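Local coordinates for virulent strain associated lipoprotein (PDB 6FZZ) that is an outer surface lipoprotein of the Lyme disease spirochaete Borreliella spielmanii and probably binds glutathione, as its Borrelia burgdorferi counterpart does, at residues G49-A52 against F53-L56; E91-R94 against F95-I99; K203-S206 against D207-I211. All coordinates share one frame; numbering follows the deposited sequence.

Interaction 1 of 3, residues G49-A52 against F53-L56; sequences GILA and FKSL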
loop_
_atom_site.group_PDB
_atom_site.type_symbol
_atom_site.label_atom_id
_atom_site.label_comp_id
_atom_site.label_asym_id
_atom_site.label_seq_id
_atom_site.Cartn_x
_atom_site.Cartn_y
_atom_site.Cartn_z
ATOM N N GLY A 49 -12.482 -12.476 2.156
ATOM C CA GLY A 49 -12.998 -12.371 3.484
ATOM C C GLY A 49 -12.674 -11.016 4.154
ATOM O O GLY A 49 -12.664 -10.914 5.397
ATOM N N ILE A 50 -12.381 -10.000 3.342
ATOM C CA ILE A 50 -12.058 -8.659 3.858
ATOM C C ILE A 50 -13.330 -7.914 4.107
ATOM O O ILE A 50 -13.812 -7.108 3.277
ATOM C CB ILE A 50 -11.108 -7.875 2.920
ATOM C CG1 ILE A 50 -9.786 -8.643 2.820
ATOM C CG2 ILE A 50 -10.809 -6.503 3.504
ATOM C CD1 ILE A 50 -8.861 -8.193 1.675
ATOM N N LEU A 51 -13.924 -8.215 5.243
ATOM C CA LEU A 51 -15.235 -7.655 5.564
ATOM C C LEU A 51 -15.105 -6.154 5.843
ATOM O O LEU A 51 -16.111 -5.418 5.764
ATOM C CB LEU A 51 -15.858 -8.345 6.770
ATOM C CG LEU A 51 -16.519 -9.747 6.655
ATOM C CD1 LEU A 51 -17.162 -10.100 8.013
ATOM C CD2 LEU A 51 -17.594 -9.855 5.586
ATOM N N ALA A 52 -13.872 -5.712 6.148
ATOM C CA ALA A 52 -13.561 -4.304 6.369
ATOM C C ALA A 52 -14.021 -3.387 5.254
ATOM O O ALA A 52 -14.418 -2.191 5.507
ATOM C CB ALA A 52 -12.078 -4.169 6.635
ATOM N N PHE A 53 -14.001 -3.912 4.016
ATOM C CA PHE A 53 -14.474 -3.137 2.866
ATOM C C PHE A 53 -15.901 -2.613 3.054
ATOM O O PHE A 53 -16.233 -1.497 2.622
ATOM C CB PHE A 53 -14.374 -3.953 1.575
ATOM C CG PHE A 53 -12.964 -4.247 1.136
ATOM C CD1 PHE A 53 -11.930 -3.315 1.319
ATOM C CD2 PHE A 53 -12.696 -5.422 0.462
ATOM C CE1 PHE A 53 -10.640 -3.583 0.886
ATOM C CE2 PHE A 53 -11.416 -5.701 -0.006
ATOM C CZ PHE A 53 -10.386 -4.787 0.204
ATOM N N LYS A 54 -16.734 -3.417 3.694
ATOM C CA LYS A 54 -18.159 -3.055 3.866
ATOM C C LYS A 54 -18.324 -1.942 4.885
ATOM O O LYS A 54 -19.349 -1.314 4.897
ATOM C CB LYS A 54 -19.003 -4.254 4.303
ATOM C CG LYS A 54 -19.146 -5.278 3.228
ATOM C CD LYS A 54 -19.837 -6.516 3.745
ATOM C CE LYS A 54 -19.802 -7.631 2.707
ATOM N NZ LYS A 54 -20.651 -8.776 3.154
ATOM N N SER A 55 -17.312 -1.644 5.681
ATOM C CA SER A 55 -17.449 -0.592 6.644
ATOM C C SER A 55 -16.699 0.697 6.257
ATOM O O SER A 55 -16.534 1.614 7.052
ATOM C CB SER A 55 -17.073 -1.139 8.036
ATOM O OG SER A 55 -15.806 -0.680 8.316
ATOM N N LEU A 56 -16.259 0.759 5.007
ATOM C CA LEU A 56 -15.619 1.938 4.442
ATOM C C LEU A 56 -16.623 2.526 3.438
ATOM O O LEU A 56 -16.877 1.965 2.367
ATOM C CB LEU A 56 -14.337 1.518 3.737
ATOM C CG LEU A 56 -13.132 1.099 4.648
ATOM C CD1 LEU A 56 -12.087 0.382 3.796
ATOM C CD2 LEU A 56 -12.530 2.324 5.321
#

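Interaction 2 of 3, residues E91-R94 against F95-I99; sequences ELKR and FSEII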
loop_
_atom_site.group_PDB
_atom_site.type_symbol
_atom_site.label_atom_id
_atom_site.label_comp_id
_atom_site.label_asym_id
_atom_site.label_seq_id
_atom_site.Cartn_x
_atom_site.Cartn_y
_atom_site.Cartn_z
ATOM N N GLU A 91 -4.667 -14.964 5.911
ATOM C CA GLU A 91 -4.075 -13.817 6.570
ATOM C C GLU A 91 -4.848 -12.557 6.273
ATOM O O GLU A 91 -5.044 -11.736 7.175
ATOM C CB GLU A 91 -2.640 -13.642 6.132
ATOM C CG GLU A 91 -1.701 -14.698 6.688
ATOM C CD GLU A 91 -0.358 -14.575 6.035
ATOM O OE1 GLU A 91 -0.334 -14.663 4.773
ATOM O OE2 GLU A 91 0.626 -14.295 6.754
ATOM N N LEU A 92 -5.304 -12.399 5.022
ATOM C CA LEU A 92 -6.181 -11.281 4.652
ATOM C C LEU A 92 -7.429 -11.209 5.529
ATOM O O LEU A 92 -7.807 -10.135 6.020
ATOM C CB LEU A 92 -6.594 -11.363 3.161
ATOM C CG LEU A 92 -5.492 -11.120 2.134
ATOM C CD1 LEU A 92 -5.962 -11.357 0.706
ATOM C CD2 LEU A 92 -4.935 -9.727 2.251
ATOM N N LYS A 93 -8.104 -12.350 5.714
ATOM C CA LYS A 93 -9.360 -12.355 6.463
ATOM C C LYS A 93 -9.027 -12.062 7.935
ATOM O O LYS A 93 -9.716 -11.343 8.605
ATOM C CB LYS A 93 -10.076 -13.738 6.324
ATOM C CG LYS A 93 -11.229 -13.896 7.334
ATOM C CD LYS A 93 -11.611 -15.348 7.633
ATOM C CE LYS A 93 -11.705 -16.206 6.384
ATOM N NZ LYS A 93 -12.460 -17.467 6.649
ATOM N N ARG A 94 -7.962 -12.645 8.439
ATOM C CA ARG A 94 -7.583 -12.426 9.823
ATOM C C ARG A 94 -7.163 -10.978 10.063
ATOM O O ARG A 94 -7.521 -10.413 11.064
ATOM C CB ARG A 94 -6.456 -13.381 10.202
ATOM C CG ARG A 94 -5.818 -13.178 11.555
ATOM C CD ARG A 94 -6.750 -12.987 12.741
ATOM N NE ARG A 94 -7.702 -14.078 12.939
ATOM C CZ ARG A 94 -8.558 -14.139 13.960
ATOM N NH1 ARG A 94 -8.586 -13.175 14.877
ATOM N NH2 ARG A 94 -9.391 -15.166 14.068
ATOM N N PHE A 95 -6.391 -10.393 9.146
ATOM C CA PHE A 95 -6.068 -8.991 9.263
ATOM C C PHE A 95 -7.327 -8.140 9.404
ATOM O O PHE A 95 -7.430 -7.253 10.256
ATOM C CB PHE A 95 -5.260 -8.518 8.046
ATOM C CG PHE A 95 -4.785 -7.084 8.151
ATOM C CD1 PHE A 95 -3.729 -6.739 8.995
ATOM C CD2 PHE A 95 -5.401 -6.080 7.405
ATOM C CE1 PHE A 95 -3.328 -5.398 9.079
ATOM C CE2 PHE A 95 -4.978 -4.766 7.484
ATOM C CZ PHE A 95 -3.936 -4.442 8.284
ATOM N N SER A 96 -8.285 -8.391 8.524
ATOM C CA SER A 96 -9.528 -7.624 8.548
ATOM C C SER A 96 -10.245 -7.771 9.897
ATOM O O SER A 96 -10.730 -6.785 10.482
ATOM C CB SER A 96 -10.396 -8.063 7.355
ATOM O OG SER A 96 -11.686 -7.555 7.400
ATOM N N GLU A 97 -10.386 -9.026 10.344
ATOM C CA GLU A 97 -10.941 -9.343 11.653
ATOM C C GLU A 97 -10.280 -8.555 12.780
ATOM O O GLU A 97 -11.010 -7.932 13.610
ATOM C CB GLU A 97 -10.848 -10.869 11.926
ATOM C CG GLU A 97 -11.721 -11.639 10.947
ATOM C CD GLU A 97 -11.574 -13.167 11.092
ATOM O OE1 GLU A 97 -10.608 -13.623 11.752
ATOM O OE2 GLU A 97 -12.409 -13.906 10.515
ATOM N N ILE A 98 -8.939 -8.496 12.787
ATOM C CA ILE A 98 -8.205 -7.822 13.859
ATOM C C ILE A 98 -8.471 -6.314 13.851
ATOM O O ILE A 98 -8.718 -5.733 14.879
ATOM C CB ILE A 98 -6.680 -8.023 13.765
ATOM C CG1 ILE A 98 -6.302 -9.460 14.076
ATOM C CG2 ILE A 98 -5.931 -7.141 14.736
ATOM C CD1 ILE A 98 -4.948 -9.773 13.497
ATOM N N ILE A 99 -8.429 -5.685 12.668
ATOM C CA ILE A 99 -8.731 -4.273 12.562
ATOM C C ILE A 99 -10.199 -3.885 12.930
ATOM O O ILE A 99 -10.436 -2.891 13.600
ATOM C CB ILE A 99 -8.334 -3.744 11.158
ATOM C CG1 ILE A 99 -6.886 -4.144 10.843
ATOM C CG2 ILE A 99 -8.551 -2.238 11.068
ATOM C CD1 ILE A 99 -5.820 -3.591 11.821
#

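Interaction 3 of 3, residues K203-S206 against D207-I211; sequences KLKS and DILSI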
loop_
_atom_site.group_PDB
_atom_site.type_symbol
_atom_site.label_atom_id
_atom_site.label_comp_id
_atom_site.label_asym_id
_atom_site.label_seq_id
_atom_site.Cartn_x
_atom_site.Cartn_y
_atom_site.Cartn_z
ATOM N N LYS A 203 5.558 13.148 -0.146
ATOM C CA LYS A 203 6.726 13.968 -0.492
ATOM C C LYS A 203 7.669 13.270 -1.517
ATOM O O LYS A 203 8.177 13.915 -2.443
ATOM C CB LYS A 203 7.473 14.273 0.806
ATOM C CG LYS A 203 8.696 15.182 0.712
ATOM C CD LYS A 203 9.985 14.435 0.778
ATOM C CE LYS A 203 11.193 15.352 1.042
ATOM N NZ LYS A 203 11.290 16.438 0.029
ATOM N N LEU A 204 7.959 11.999 -1.316
ATOM C CA LEU A 204 8.785 11.225 -2.274
ATOM C C LEU A 204 8.145 11.195 -3.625
ATOM O O LEU A 204 8.809 11.405 -4.650
ATOM C CB LEU A 204 8.986 9.772 -1.777
ATOM C CG LEU A 204 9.775 9.664 -0.473
ATOM C CD1 LEU A 204 9.736 8.266 0.051
ATOM C CD2 LEU A 204 11.213 10.168 -0.622
ATOM N N LYS A 205 6.847 10.875 -3.645
ATOM C CA LYS A 205 6.087 11.014 -4.895
ATOM C C LYS A 205 6.229 12.415 -5.523
ATOM O O LYS A 205 6.572 12.564 -6.743
ATOM C CB LYS A 205 4.606 10.676 -4.676
ATOM C CG LYS A 205 3.666 10.981 -5.860
ATOM C CD LYS A 205 2.158 10.932 -5.587
ATOM C CE LYS A 205 1.674 12.099 -4.723
ATOM N NZ LYS A 205 0.292 11.997 -4.294
ATOM N N SER A 206 5.922 13.464 -4.743
ATOM C CA SER A 206 5.981 14.844 -5.286
ATOM C C SER A 206 7.443 15.134 -5.762
ATOM O O SER A 206 7.677 15.703 -6.818
ATOM C CB SER A 206 5.549 15.883 -4.215
ATOM O OG SER A 206 4.211 15.536 -3.850
ATOM N N ASP A 207 8.426 14.663 -5.054
ATOM C CA ASP A 207 9.770 14.923 -5.529
ATOM C C ASP A 207 10.043 14.201 -6.875
ATOM O O ASP A 207 10.681 14.768 -7.757
ATOM C CB ASP A 207 10.798 14.495 -4.544
ATOM C CG ASP A 207 10.890 15.414 -3.317
ATOM O OD1 ASP A 207 10.398 16.563 -3.311
ATOM O OD2 ASP A 207 11.501 14.953 -2.353
ATOM N N ILE A 208 9.572 12.958 -7.018
ATOM C CA ILE A 208 9.717 12.233 -8.297
ATOM C C ILE A 208 8.965 12.893 -9.409
ATOM O O ILE A 208 9.549 13.104 -10.516
ATOM C CB ILE A 208 9.335 10.762 -8.180
ATOM C CG1 ILE A 208 10.394 10.089 -7.298
ATOM C CG2 ILE A 208 9.230 10.159 -9.584
ATOM C CD1 ILE A 208 10.042 8.671 -6.874
ATOM N N LEU A 209 7.713 13.331 -9.123
ATOM C CA LEU A 209 6.956 14.083 -10.132
ATOM C C LEU A 209 7.613 15.447 -10.525
ATOM O O LEU A 209 7.379 15.935 -11.571
ATOM C CB LEU A 209 5.514 14.359 -9.683
ATOM C CG LEU A 209 4.683 13.124 -9.439
ATOM C CD1 LEU A 209 3.303 13.524 -8.953
ATOM C CD2 LEU A 209 4.635 12.279 -10.697
ATOM N N SER A 210 8.440 16.019 -9.672
ATOM C CA SER A 210 9.131 17.263 -9.979
ATOM C C SER A 210 10.276 17.138 -10.988
ATOM O O SER A 210 10.830 18.140 -11.376
ATOM C CB SER A 210 9.838 17.794 -8.704
ATOM O OG SER A 210 8.883 18.208 -7.818
ATOM N N ILE A 211 10.736 15.931 -11.279
ATOM C CA ILE A 211 11.861 15.781 -12.178
ATOM C C ILE A 211 11.262 15.828 -13.584
ATOM O O ILE A 211 10.505 14.950 -13.914
ATOM C CB ILE A 211 12.608 14.482 -11.882
ATOM C CG1 ILE A 211 13.244 14.574 -10.495
ATOM C CG2 ILE A 211 13.631 14.223 -12.973
ATOM C CD1 ILE A 211 13.768 13.247 -9.919
#

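Interaction 1 of 3, residues G49-A52 against F53-L56
Ile-50 and Phe-53 are joined by the first bond of a short 3-10 turn. The turn is formed by residues 51-54, with Ile-50 just before it, and each N-H bonds to the carbonyl three residues earlier. Ile-50 is itself the centre of an inverse gamma turn, with Leu-51 N making a weak bond back to Gly-49 O. Three bonds of the 3-10 kind then follow. Phe-53 N reaches Ile-50 O at 3.3 Å. Lys-54 N gives the shortest of the three, 2.9 Å to Leu-51 O. Ser-55 N lies 3.0 Å from Ala-52 O.

The turn sits in the long loop between helix 15-41 and helix 71-83. Its main side-chain contact is a CH-pi interaction. The methyl CG2 of Ile-50 rests over the centre of the Phe-53 ring, 3.6 Å from the centroid and only 8° off the ring normal. With chi1 at -62°, CG1 of Ile-50 lies beside the backbone N and CG2 anti to it, which puts the CG2 methyl over the ring. The other branch of Ile-50 reaches the ring less closely, with CD1 3.9 Å from Phe-53 CE2.

Phe-53 is buried, and Arg-77, Thr-80 and Tyr-81 of helix 71-83 also touch it. Ala-52 packs on Phe-109 of helix 105-126, so the turn lies against both helices. Leu-51 and Lys-54 are exposed. The extended lysine chain brings Lys-54 NZ to 4.1 Å from Leu-51 CD2, a loose contact.

At the end of the turn Ala-52 O also takes a weak hydrogen bond from Ser-55 OG, and Leu-56 CG lies 3.6 Å from the same oxygen, Ala-52 O.

Interaction 2 of 3, residues E91-R94 against F95-I99
Phe-95 N donates to Glu-91 O at 2.7 Å, the shortest hydrogen bond between the two segments. It belongs to the regular alpha-helical i to i+4 pattern of helix 89-102. Three more bonds of this kind follow: Ser-96 to Leu-92, Glu-97 to Lys-93 and Ile-98 to Arg-94. The bond from Glu-97 N to Lys-93 O is almost straight, with an N-H...O angle of 174°.

Glu-97 is the centre of the side-chain contact. One carboxylate oxygen meets Arg-94, the other Lys-93. Glu-97 OE1 forms a salt bridge with Arg-94 NH2 at 3.0 Å. The oxygen lies over a face of the guanidinium, well out of its plane, and no N-H points at it. The carboxylate and guanidinium planes are 87° apart. The attraction is therefore one of charge, without a directed hydrogen bond. Arg-94 CG is anti to the backbone N, and the chain then bends at chi2 (47°) and chi3, which folds the guanidinium back toward Glu-97.

The second carboxylate oxygen meets the aliphatic part of the lysine. Glu-97 OE2 is 3.3 Å from Lys-93 CD, while Lys-93 NZ is 5.3 Å from Glu-97 OE2. The opposite charges are near but not in contact.

The buried side is mostly apolar; Ser-96 OG there bonds to Ala-52 N. Phe-95 meets Phe-162 of helix 138-170, ring against ring, and also packs on Ile-108 of helix 105-126. Glu-91 turns its carboxylate to Asn-88 and Lys-163. Lys-93, Arg-94 and Glu-97 carry the charged side.

Ile-98 crosses the arginine chain at about a right angle, with CG1 at the guanidinium edge and Ile-98 CD1 3.8 Å from Arg-94 CD.

Interaction 3 of 3, residues K203-S206 against D207-I211
Lys-203 begins the contact with an i to i+4 salt bridge to Asp-207. Lys-203 NZ donates to Asp-207 OD2 at 2.8 Å, and OD2 receives it on its syn lone pair, on the side of OD1. The lysine chain leaves with CG anti to the backbone N, then bends at chi2 (-103°) and chi4, which curls the ammonium group back to the acid. Lys-203 CE also lies 3.4 Å from Asp-207 OD2. The backbone joins the same pair, as Asp-207 N bonds to Lys-203 O at 2.7 Å. Both residues lie near the end of helix 180-209, the last helix of the chain, predicted to be coiled coil over most of its length. Ser-210 and Ile-211 follow it.

Leu-204 points away from the following turn, and its carbonyl takes the N-H of Ile-208. Both side chains are buried and touch Leu-147 of helix 138-170.

Lys-205 makes a loose contact with Leu-209: Lys-205 CG is 4.0 Å from Leu-209 CD1. Lys-205 O takes the bond from Leu-209 N at 2.7 Å, nearly along the C=O axis. The ammonium end goes to other partners: Asn-118 of helix 105-126, Glu-202 and a tetraethylene glycol molecule, probably from the crystallisation liquor.

Ser-206 sends its hydroxyl back to the carbonyl of Glu-202, while its own carbonyl serves Ser-210 twice. Ser-210 N and Ser-210 OG, each 3.0 Å from Ser-206 O, come from opposite faces of the carbonyl plane. The bond from OG stands 35° out of that plane.

The two hydrogen bonds hold the backbone N and hydroxyl of Ser-210 to one oxygen. The nearby ammonium group of Lys-203 would be expected to favour the charged form of Asp-207.

Interactions 1 and 2 are neighbours, and interaction 3 lies on the opposite side of the chain's centre. The first two touch directly: Ser-96 OG of interaction 2 is 3.1 Å from Ala-52 N of interaction 1, a probable hydrogen bond that ties loop to helix. Interaction 3 is about 19 Å from interaction 1 between nearest atoms. All three are partly buried, and helix 105-126 packs against each. Helix 138-170 packs against interactions 2 and 3. Ile-50, Phe-53, Phe-95 and Ile-208 are buried, whereas Lys-54, Lys-93 and Lys-203 are at the surface. Interaction 1 rests on an apolar ring contact; the other two add charge pairs on helices.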